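Local coordinates for ZT_dimer domain-containing protein (Thermotoga maritima, PDB 6VDA) that is the zinc-binding C-terminal domain, of the zinc-transporter dimerisation family, of a CzcD protein that probably carries metal cations across the membrane, at residues A[16-21]-A[69-74]; A[9-14]-A[38-43]. All coordinates share one frame; numbering follows the deposited sequence.

From the N terminus, helix 6-19 supplies the first partner of both contacts. Its residues 9-14 meet residues 38-43 at the start of strand 39-48 (interaction 2), closing a loop that holds the 26-36 strand. About two turns farther along, residues 16-21 meet residues 69-74 at the end of helix 54-71 (interaction 1), closing a longer loop that takes in strand 39-48 and helix 54-71. The segments alternate along the chain, so the two loops cross. Their centres lie 9 Å apart, and they touch directly: Asp74 O is 2.7 Å from Tyr40 N, a probable hydrogen bond, while Arg72 NH2 and Asp14 OD2 form only a long, weak ion pair. Together they tie helix 6-19 to the sheet and to the second helix.

Interaction 1: residues A[16-21]-A[69-74]; sequences FAVLER and LKRRDD
Apolar packing between Val18 and the aliphatic part of Arg71 brings the end of helix 6-19 against the end of helix 54-71; Val18 CA and Arg71 CA are 7.8 Å apart, the closest backbone approach of the two segments. Val18 CG2 lies 3.9 Å from Arg71 CD and is almost as near to CB and CG, so a single methyl rides along three methylenes as the two side chains pass in opposite directions. Arg71 gets there with CG anti to the backbone N (chi1 173°) and a bend at chi2 (94°). Val18 also touches Met68 and Glu67 of helix 54-71.

Farther out, the contact involves the flat end of Arg71. Ala17 CB sits over one face of the guanidinium, 3.4 Å from NH2. Arg21 NH2 stands at the edge of that group, 4.3 Å from Arg71 NH1, a pairing of like charges; Arg21 NH1 has a salt bridge to Glu67, which probably offsets some of the repulsion.

Within 69-74, Arg72 NH1 forms a salt bridge with Asp74 OD2 at 3.1 Å. No hydrogen bond joins the segments: 157 Å² of buried surface rests on van der Waals packing, with the charged ends kept at the exposed margin.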
ATOM      1  N   PHE A  16       7.774  -0.186 -16.952  1.00 85.38           N
ATOM      2  CA  PHE A  16       8.040   1.262 -17.159  1.00 85.16           C
ATOM      3  C   PHE A  16       7.354   1.724 -18.448  1.00 84.92           C
ATOM      4  O   PHE A  16       6.873   2.865 -18.484  1.00 87.06           O
ATOM      5  CB  PHE A  16       9.543   1.548 -17.125  1.00 85.52           C
ATOM      6  CG  PHE A  16      10.092   1.743 -15.737  1.00 83.63           C
ATOM      7  CD1 PHE A  16       9.973   2.968 -15.098  1.00 86.48           C
ATOM      8  CD2 PHE A  16      10.701   0.702 -15.058  1.00 85.63           C
ATOM      9  CE1 PHE A  16      10.472   3.151 -13.818  1.00 85.88           C
ATOM     10  CE2 PHE A  16      11.194   0.884 -13.773  1.00 87.61           C
ATOM     11  CZ  PHE A  16      11.084   2.110 -13.158  1.00 86.59           C
ATOM     12  N   ALA A  17       7.282   0.855 -19.461  1.00 86.17           N
ATOM     13  CA  ALA A  17       6.619   1.140 -20.754  1.00 88.00           C
ATOM     14  C   ALA A  17       5.128   1.410 -20.516  1.00 84.75           C
ATOM     15  O   ALA A  17       4.614   2.374 -21.083  1.00 89.74           O
ATOM     16  CB  ALA A  17       6.844   0.005 -21.728  1.00 90.75           C
ATOM     17  N   VAL A  18       4.469   0.609 -19.677  1.00 86.23           N
ATOM     18  CA  VAL A  18       3.019   0.772 -19.338  1.00 88.67           C
ATOM     19  C   VAL A  18       2.787   2.044 -18.505  1.00 86.46           C
ATOM     20  O   VAL A  18       1.763   2.708 -18.734  1.00 89.77           O
ATOM     21  CB  VAL A  18       2.456  -0.462 -18.610  1.00 90.35           C
ATOM     22  CG1 VAL A  18       1.036  -0.208 -18.118  1.00 90.57           C
ATOM     23  CG2 VAL A  18       2.509  -1.710 -19.485  1.00 91.27           C
ATOM     24  N   LEU A  19       3.663   2.366 -17.549  1.00 82.34           N
ATOM     25  CA  LEU A  19       3.472   3.536 -16.647  1.00 78.61           C
ATOM     26  C   LEU A  19       3.525   4.838 -17.453  1.00 79.26           C
ATOM     27  O   LEU A  19       2.747   5.748 -17.125  1.00 74.10           O
ATOM     28  CB  LEU A  19       4.542   3.521 -15.553  1.00 76.45           C
ATOM     29  CG  LEU A  19       4.427   2.379 -14.546  1.00 75.79           C
ATOM     30  CD1 LEU A  19       5.653   2.345 -13.652  1.00 76.69           C
ATOM     31  CD2 LEU A  19       3.151   2.488 -13.719  1.00 73.31           C
ATOM     32  N   GLU A  20       4.388   4.906 -18.476  1.00 83.59           N
ATOM     33  CA  GLU A  20       4.556   6.088 -19.368  1.00 88.62           C
ATOM     34  C   GLU A  20       3.218   6.454 -20.022  1.00 90.45           C
ATOM     35  O   GLU A  20       3.049   7.619 -20.417  1.00 94.60           O
ATOM     36  CB  GLU A  20       5.604   5.815 -20.451  1.00 94.64           C
ATOM     37  CG  GLU A  20       7.038   5.983 -19.976  1.00 96.83           C
ATOM     38  CD  GLU A  20       8.077   5.927 -21.083  1.00103.65           C
ATOM     39  OE1 GLU A  20       7.721   5.552 -22.219  1.00108.27           O
ATOM     40  OE2 GLU A  20       9.244   6.264 -20.810  1.00112.09           O
ATOM     41  N   ARG A  21       2.315   5.482 -20.151  1.00 91.59           N
ATOM     42  CA  ARG A  21       0.949   5.644 -20.715  1.00 94.17           C
ATOM     43  C   ARG A  21       0.123   6.607 -19.852  1.00 90.72           C
ATOM     44  O   ARG A  21      -0.827   7.214 -20.395  1.00 87.83           O
ATOM     45  CB  ARG A  21       0.266   4.272 -20.802  1.00 96.60           C
ATOM     46  CG  ARG A  21      -0.742   4.139 -21.931  1.00 98.66           C
ATOM     47  CD  ARG A  21      -1.185   2.705 -22.142  1.00100.95           C
ATOM     48  NE  ARG A  21      -0.320   1.949 -23.047  1.00100.89           N
ATOM     49  CZ  ARG A  21      -0.713   0.913 -23.793  1.00100.93           C
ATOM     50  NH1 ARG A  21      -1.970   0.500 -23.766  1.00100.89           N
ATOM     51  NH2 ARG A  21       0.154   0.295 -24.578  1.00102.32           N
ATOM     52  N   LEU A  69      -1.530  -6.357 -16.635  1.00 85.54           N
ATOM     53  CA  LEU A  69      -1.993  -7.756 -16.846  1.00 86.51           C
ATOM     54  C   LEU A  69      -2.255  -8.006 -18.339  1.00 89.36           C
ATOM     55  O   LEU A  69      -2.005  -9.136 -18.789  1.00 92.60           O
ATOM     56  CB  LEU A  69      -3.243  -8.010 -15.994  1.00 86.30           C
ATOM     57  CG  LEU A  69      -3.009  -8.740 -14.668  1.00 85.12           C
ATOM     58  CD1 LEU A  69      -1.805  -8.187 -13.930  1.00 82.79           C
ATOM     59  CD2 LEU A  69      -4.240  -8.682 -13.779  1.00 84.81           C
ATOM     60  N   LYS A  70      -2.724  -6.994 -19.076  1.00 90.96           N
ATOM     61  CA  LYS A  70      -3.026  -7.088 -20.532  1.00 95.99           C
ATOM     62  C   LYS A  70      -1.719  -7.169 -21.336  1.00 98.13           C
ATOM     63  O   LYS A  70      -1.723  -7.826 -22.391  1.00105.39           O
ATOM     64  CB  LYS A  70      -3.855  -5.891 -21.012  1.00 96.45           C
ATOM     65  CG  LYS A  70      -5.352  -5.970 -20.735  1.00 98.60           C
ATOM     66  CD  LYS A  70      -6.175  -4.963 -21.527  1.00100.40           C
ATOM     67  N   ARG A  71      -0.654  -6.520 -20.863  1.00100.06           N
ATOM     68  CA  ARG A  71       0.637  -6.358 -21.591  1.00100.89           C
ATOM     69  C   ARG A  71       1.410  -7.680 -21.578  1.00103.30           C
ATOM     70  O   ARG A  71       1.876  -8.106 -22.654  1.00101.85           O
ATOM     71  CB  ARG A  71       1.475  -5.253 -20.943  1.00 96.53           C
ATOM     72  CG  ARG A  71       2.886  -5.113 -21.493  1.00 98.11           C
ATOM     73  CD  ARG A  71       2.981  -4.080 -22.596  1.00100.36           C
ATOM     74  NE  ARG A  71       4.369  -3.776 -22.919  1.00102.55           N
ATOM     75  CZ  ARG A  71       4.771  -2.731 -23.637  1.00103.30           C
ATOM     76  NH1 ARG A  71       3.892  -1.869 -24.120  1.00102.53           N
ATOM     77  NH2 ARG A  71       6.059  -2.552 -23.874  1.00105.67           N
ATOM     78  N   ARG A  72       1.570  -8.270 -20.391  1.00101.88           N
ATOM     79  CA  ARG A  72       2.312  -9.535 -20.160  1.00102.75           C
ATOM     80  C   ARG A  72       1.339 -10.580 -19.609  1.00100.48           C
ATOM     81  O   ARG A  72       0.713 -10.299 -18.577  1.00102.85           O
ATOM     82  CB  ARG A  72       3.449  -9.303 -19.160  1.00103.92           C
ATOM     83  CG  ARG A  72       4.497  -8.292 -19.606  1.00103.57           C
ATOM     84  CD  ARG A  72       5.616  -8.939 -20.393  1.00108.18           C
ATOM     85  NE  ARG A  72       6.466  -9.795 -19.551  1.00110.47           N
ATOM     86  CZ  ARG A  72       7.694 -10.242 -19.899  1.00113.41           C
ATOM     87  NH1 ARG A  72       8.370 -11.034 -19.091  1.00112.97           N
ATOM     88  NH2 ARG A  72       8.274  -9.805 -21.006  1.00121.51           N
ATOM     89  N   ASP A  73       1.245 -11.743 -20.254  1.00 98.83           N
ATOM     90  CA  ASP A  73       0.364 -12.858 -19.817  1.00 99.92           C
ATOM     91  C   ASP A  73       1.039 -13.654 -18.687  1.00 96.91           C
ATOM     92  O   ASP A  73       0.420 -14.628 -18.224  1.00 95.26           O
ATOM     93  CB  ASP A  73      -0.027 -13.756 -20.997  1.00105.05           C
ATOM     94  CG  ASP A  73       1.146 -14.406 -21.715  1.00108.06           C
ATOM     95  OD1 ASP A  73       1.773 -13.726 -22.556  1.00106.48           O
ATOM     96  OD2 ASP A  73       1.423 -15.584 -21.424  1.00109.54           O
ATOM     97  N   ASP A  74       2.240 -13.256 -18.247  1.00 93.89           N
ATOM     98  CA  ASP A  74       3.028 -13.971 -17.202  1.00 95.76           C
ATOM     99  C   ASP A  74       3.093 -13.152 -15.903  1.00 94.23           C
ATOM    100  O   ASP A  74       3.788 -13.600 -14.978  1.00 92.77           O
ATOM    101  CB  ASP A  74       4.426 -14.337 -17.709  1.00 97.08           C
ATOM    102  CG  ASP A  74       5.259 -13.156 -18.168  1.00 95.28           C
ATOM    103  OD1 ASP A  74       4.688 -12.062 -18.320  1.00 95.35           O
ATOM    104  OD2 ASP A  74       6.470 -13.341 -18.371  1.00 96.16           O
TER

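Interaction 2: residues A[9-14]-A[38-43]; sequences LDMYDD and TKYFIE
Tyr40, the first residue of 38-43 to touch the helix, meets the terminal methyl of Met11. Met11 CE lies 3.8 Å from Tyr40 CD2 and 4.0 Å from Tyr40 CG, with Tyr40 CB at 4.1 Å. The methyl therefore sits by the root of the ring and approaches it obliquely, while the two side chains run past each other in opposite directions. The bends of Met11 at chi2 (59°) and chi3 (85°) carry this methyl to the tyrosine after CG has left the helix anti to the backbone N. The Tyr40 side chain also touches Ile33 and Arg35 of strand 26-36, and the Tyr40 backbone is hydrogen-bonded to Glu76 as well as to Asp74.

Next along, Phe41 is hydrogen-bonded through its backbone to Arg34 of strand 26-36. With bonds to both neighbours, the segment lies in the middle strand of a three-stranded mixed sheet, antiparallel to strand 26-36 and parallel to strand 75-84. Helices 6-19 and 54-71 both pack against this sheet in this domain of the zinc-transporter dimerisation family. The parallel pair is linked through helix 54-71 as a beta-alpha-beta crossover.

Ile42 again points toward the helix. Its CD1 is 4.2 Å from Met11 SD, the two side chains crossing at a slant, and it also touches Met68 and Ile75. Both Met11 and Ile42 are buried, and the Ile42 side chain is about 14 Å from the bound zinc ion.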
ATOM      1  N   LEU A   9      15.448  -7.728 -17.445  1.00 99.99           N
ATOM      2  CA  LEU A   9      15.444  -6.365 -18.048  1.00 97.41           C
ATOM      3  C   LEU A   9      14.199  -6.166 -18.909  1.00 97.81           C
ATOM      4  O   LEU A   9      13.553  -5.114 -18.738  1.00 92.01           O
ATOM      5  CB  LEU A   9      16.710  -6.204 -18.897  1.00 98.81           C
ATOM      6  CG  LEU A   9      17.014  -4.780 -19.355  1.00 95.34           C
ATOM      7  CD1 LEU A   9      17.471  -3.931 -18.177  1.00 91.45           C
ATOM      8  CD2 LEU A   9      18.053  -4.783 -20.464  1.00 98.90           C
ATOM      9  N   ASP A  10      13.915  -7.116 -19.813  1.00100.20           N
ATOM     10  CA  ASP A  10      12.729  -7.113 -20.702  1.00 99.41           C
ATOM     11  C   ASP A  10      11.511  -6.728 -19.845  1.00 90.63           C
ATOM     12  O   ASP A  10      10.751  -5.839 -20.252  1.00 85.46           O
ATOM     13  CB  ASP A  10      12.520  -8.452 -21.419  1.00104.68           C
ATOM     14  CG  ASP A  10      11.946  -8.266 -22.819  1.00109.83           C
ATOM     15  OD1 ASP A  10      12.656  -7.669 -23.669  1.00118.66           O
ATOM     16  OD2 ASP A  10      10.740  -8.652 -23.023  1.00111.72           O
ATOM     17  N   MET A  11      11.381  -7.340 -18.665  1.00 89.16           N
ATOM     18  CA  MET A  11      10.208  -7.169 -17.763  1.00 90.98           C
ATOM     19  C   MET A  11      10.145  -5.732 -17.226  1.00 89.41           C
ATOM     20  O   MET A  11       9.048  -5.133 -17.322  1.00 86.91           O
ATOM     21  CB  MET A  11      10.255  -8.142 -16.581  1.00 94.58           C
ATOM     22  CG  MET A  11       9.171  -7.881 -15.540  1.00 93.95           C
ATOM     23  SD  MET A  11       7.493  -7.987 -16.207  1.00 97.64           S
ATOM     24  CE  MET A  11       7.242  -9.758 -16.081  1.00 97.17           C
ATOM     25  N   TYR A  12      11.242  -5.207 -16.656  1.00 86.12           N
ATOM     26  CA  TYR A  12      11.303  -3.815 -16.125  1.00 83.40           C
ATOM     27  C   TYR A  12      10.957  -2.859 -17.267  1.00 82.86           C
ATOM     28  O   TYR A  12      10.224  -1.896 -17.014  1.00 83.30           O
ATOM     29  CB  TYR A  12      12.653  -3.474 -15.475  1.00 81.49           C
ATOM     30  CG  TYR A  12      12.829  -4.014 -14.077  1.00 81.56           C
ATOM     31  CD1 TYR A  12      11.987  -3.625 -13.048  1.00 81.13           C
ATOM     32  CD2 TYR A  12      13.828  -4.925 -13.776  1.00 88.35           C
ATOM     33  CE1 TYR A  12      12.129  -4.127 -11.763  1.00 83.10           C
ATOM     34  CE2 TYR A  12      13.985  -5.438 -12.496  1.00 91.39           C
ATOM     35  CZ  TYR A  12      13.136  -5.031 -11.481  1.00 89.38           C
ATOM     36  OH  TYR A  12      13.279  -5.528 -10.214  1.00 93.21           O
ATOM     37  N   ASP A  13      11.428  -3.155 -18.485  1.00 87.28           N
ATOM     38  CA  ASP A  13      11.188  -2.327 -19.698  1.00 91.10           C
ATOM     39  C   ASP A  13       9.676  -2.245 -19.932  1.00 90.58           C
ATOM     40  O   ASP A  13       9.177  -1.121 -20.066  1.00 98.78           O
ATOM     41  CB  ASP A  13      11.960  -2.851 -20.917  1.00 94.18           C
ATOM     42  CG  ASP A  13      13.450  -2.527 -20.911  1.00 98.26           C
ATOM     43  OD1 ASP A  13      13.848  -1.577 -20.216  1.00 99.02           O
ATOM     44  OD2 ASP A  13      14.209  -3.224 -21.613  1.00102.27           O
ATOM     45  N   ASP A  14       8.975  -3.384 -19.917  1.00 93.23           N
ATOM     46  CA  ASP A  14       7.509  -3.481 -20.179  1.00 94.60           C
ATOM     47  C   ASP A  14       6.716  -2.754 -19.079  1.00 88.91           C
ATOM     48  O   ASP A  14       5.724  -2.090 -19.416  1.00 87.43           O
ATOM     49  CB  ASP A  14       7.068  -4.942 -20.330  1.00 96.43           C
ATOM     50  CG  ASP A  14       7.700  -5.642 -21.525  1.00102.12           C
ATOM     51  OD1 ASP A  14       8.658  -5.078 -22.098  1.00106.23           O
ATOM     52  OD2 ASP A  14       7.236  -6.742 -21.879  1.00101.15           O
ATOM     53  N   THR A  38       5.777 -20.177 -13.320  1.00130.38           N
ATOM     54  CA  THR A  38       5.623 -19.523 -14.649  1.00128.17           C
ATOM     55  C   THR A  38       5.386 -18.015 -14.470  1.00120.31           C
ATOM     56  O   THR A  38       5.881 -17.243 -15.320  1.00115.60           O
ATOM     57  CB  THR A  38       4.492 -20.186 -15.450  1.00129.41           C
ATOM     58  N   LYS A  39       4.693 -17.621 -13.393  1.00117.08           N
ATOM     59  CA  LYS A  39       4.054 -16.285 -13.233  1.00114.82           C
ATOM     60  C   LYS A  39       4.902 -15.367 -12.334  1.00114.16           C
ATOM     61  O   LYS A  39       5.621 -15.889 -11.459  1.00119.16           O
ATOM     62  CB  LYS A  39       2.640 -16.480 -12.678  1.00114.52           C
ATOM     63  N   TYR A  40       4.795 -14.044 -12.542  1.00109.87           N
ATOM     64  CA  TYR A  40       5.568 -12.964 -11.861  1.00108.02           C
ATOM     65  C   TYR A  40       4.645 -12.043 -11.043  1.00101.52           C
ATOM     66  O   TYR A  40       3.535 -11.717 -11.508  1.00 99.33           O
ATOM     67  CB  TYR A  40       6.315 -12.098 -12.881  1.00107.60           C
ATOM     68  CG  TYR A  40       7.564 -12.712 -13.460  1.00113.79           C
ATOM     69  CD1 TYR A  40       8.770 -12.657 -12.778  1.00115.17           C
ATOM     70  CD2 TYR A  40       7.549 -13.334 -14.699  1.00115.85           C
ATOM     71  CE1 TYR A  40       9.925 -13.214 -13.303  1.00118.98           C
ATOM     72  CE2 TYR A  40       8.695 -13.896 -15.239  1.00118.28           C
ATOM     73  CZ  TYR A  40       9.889 -13.834 -14.541  1.00119.65           C
ATOM     74  OH  TYR A  40      11.024 -14.384 -15.065  1.00123.27           O
ATOM     75  N   PHE A  41       5.123 -11.591  -9.879  1.00 97.63           N
ATOM     76  CA  PHE A  41       4.417 -10.663  -8.953  1.00 95.55           C
ATOM     77  C   PHE A  41       5.159  -9.322  -8.901  1.00 87.82           C
ATOM     78  O   PHE A  41       6.361  -9.295  -8.592  1.00 89.12           O
ATOM     79  CB  PHE A  41       4.298 -11.287  -7.560  1.00 99.09           C
ATOM     80  CG  PHE A  41       3.412 -12.503  -7.503  1.00102.78           C
ATOM     81  CD1 PHE A  41       3.869 -13.735  -7.951  1.00107.14           C
ATOM     82  CD2 PHE A  41       2.118 -12.418  -7.007  1.00104.74           C
ATOM     83  CE1 PHE A  41       3.052 -14.856  -7.904  1.00109.06           C
ATOM     84  CE2 PHE A  41       1.303 -13.539  -6.958  1.00107.86           C
ATOM     85  CZ  PHE A  41       1.771 -14.754  -7.409  1.00109.98           C
ATOM     86  N   ILE A  42       4.448  -8.232  -9.184  1.00 85.05           N
ATOM     87  CA  ILE A  42       5.043  -6.875  -9.346  1.00 83.58           C
ATOM     88  C   ILE A  42       4.517  -5.953  -8.251  1.00 81.58           C
ATOM     89  O   ILE A  42       3.289  -5.887  -8.050  1.00 79.26           O
ATOM     90  CB  ILE A  42       4.753  -6.297 -10.740  1.00 83.63           C
ATOM     91  CG1 ILE A  42       5.338  -7.189 -11.835  1.00 85.73           C
ATOM     92  CG2 ILE A  42       5.266  -4.865 -10.839  1.00 83.58           C
ATOM     93  CD1 ILE A  42       4.799  -6.877 -13.196  1.00 90.11           C
ATOM     94  N   GLU A  43       5.439  -5.239  -7.615  1.00 81.01           N
ATOM     95  CA  GLU A  43       5.151  -4.233  -6.569  1.00 83.54           C
ATOM     96  C   GLU A  43       5.889  -2.944  -6.937  1.00 79.40           C
ATOM     97  O   GLU A  43       6.980  -3.037  -7.526  1.00 79.23           O
ATOM     98  CB  GLU A  43       5.568  -4.820  -5.228  1.00 89.01           C
ATOM     99  CG  GLU A  43       5.616  -3.824  -4.095  1.00 93.20           C
ATOM    100  CD  GLU A  43       5.795  -4.520  -2.759  1.00 99.37           C
ATOM    101  OE1 GLU A  43       4.944  -4.312  -1.876  1.00104.62           O
ATOM    102  OE2 GLU A  43       6.770  -5.296  -2.624  1.00103.32           O
TER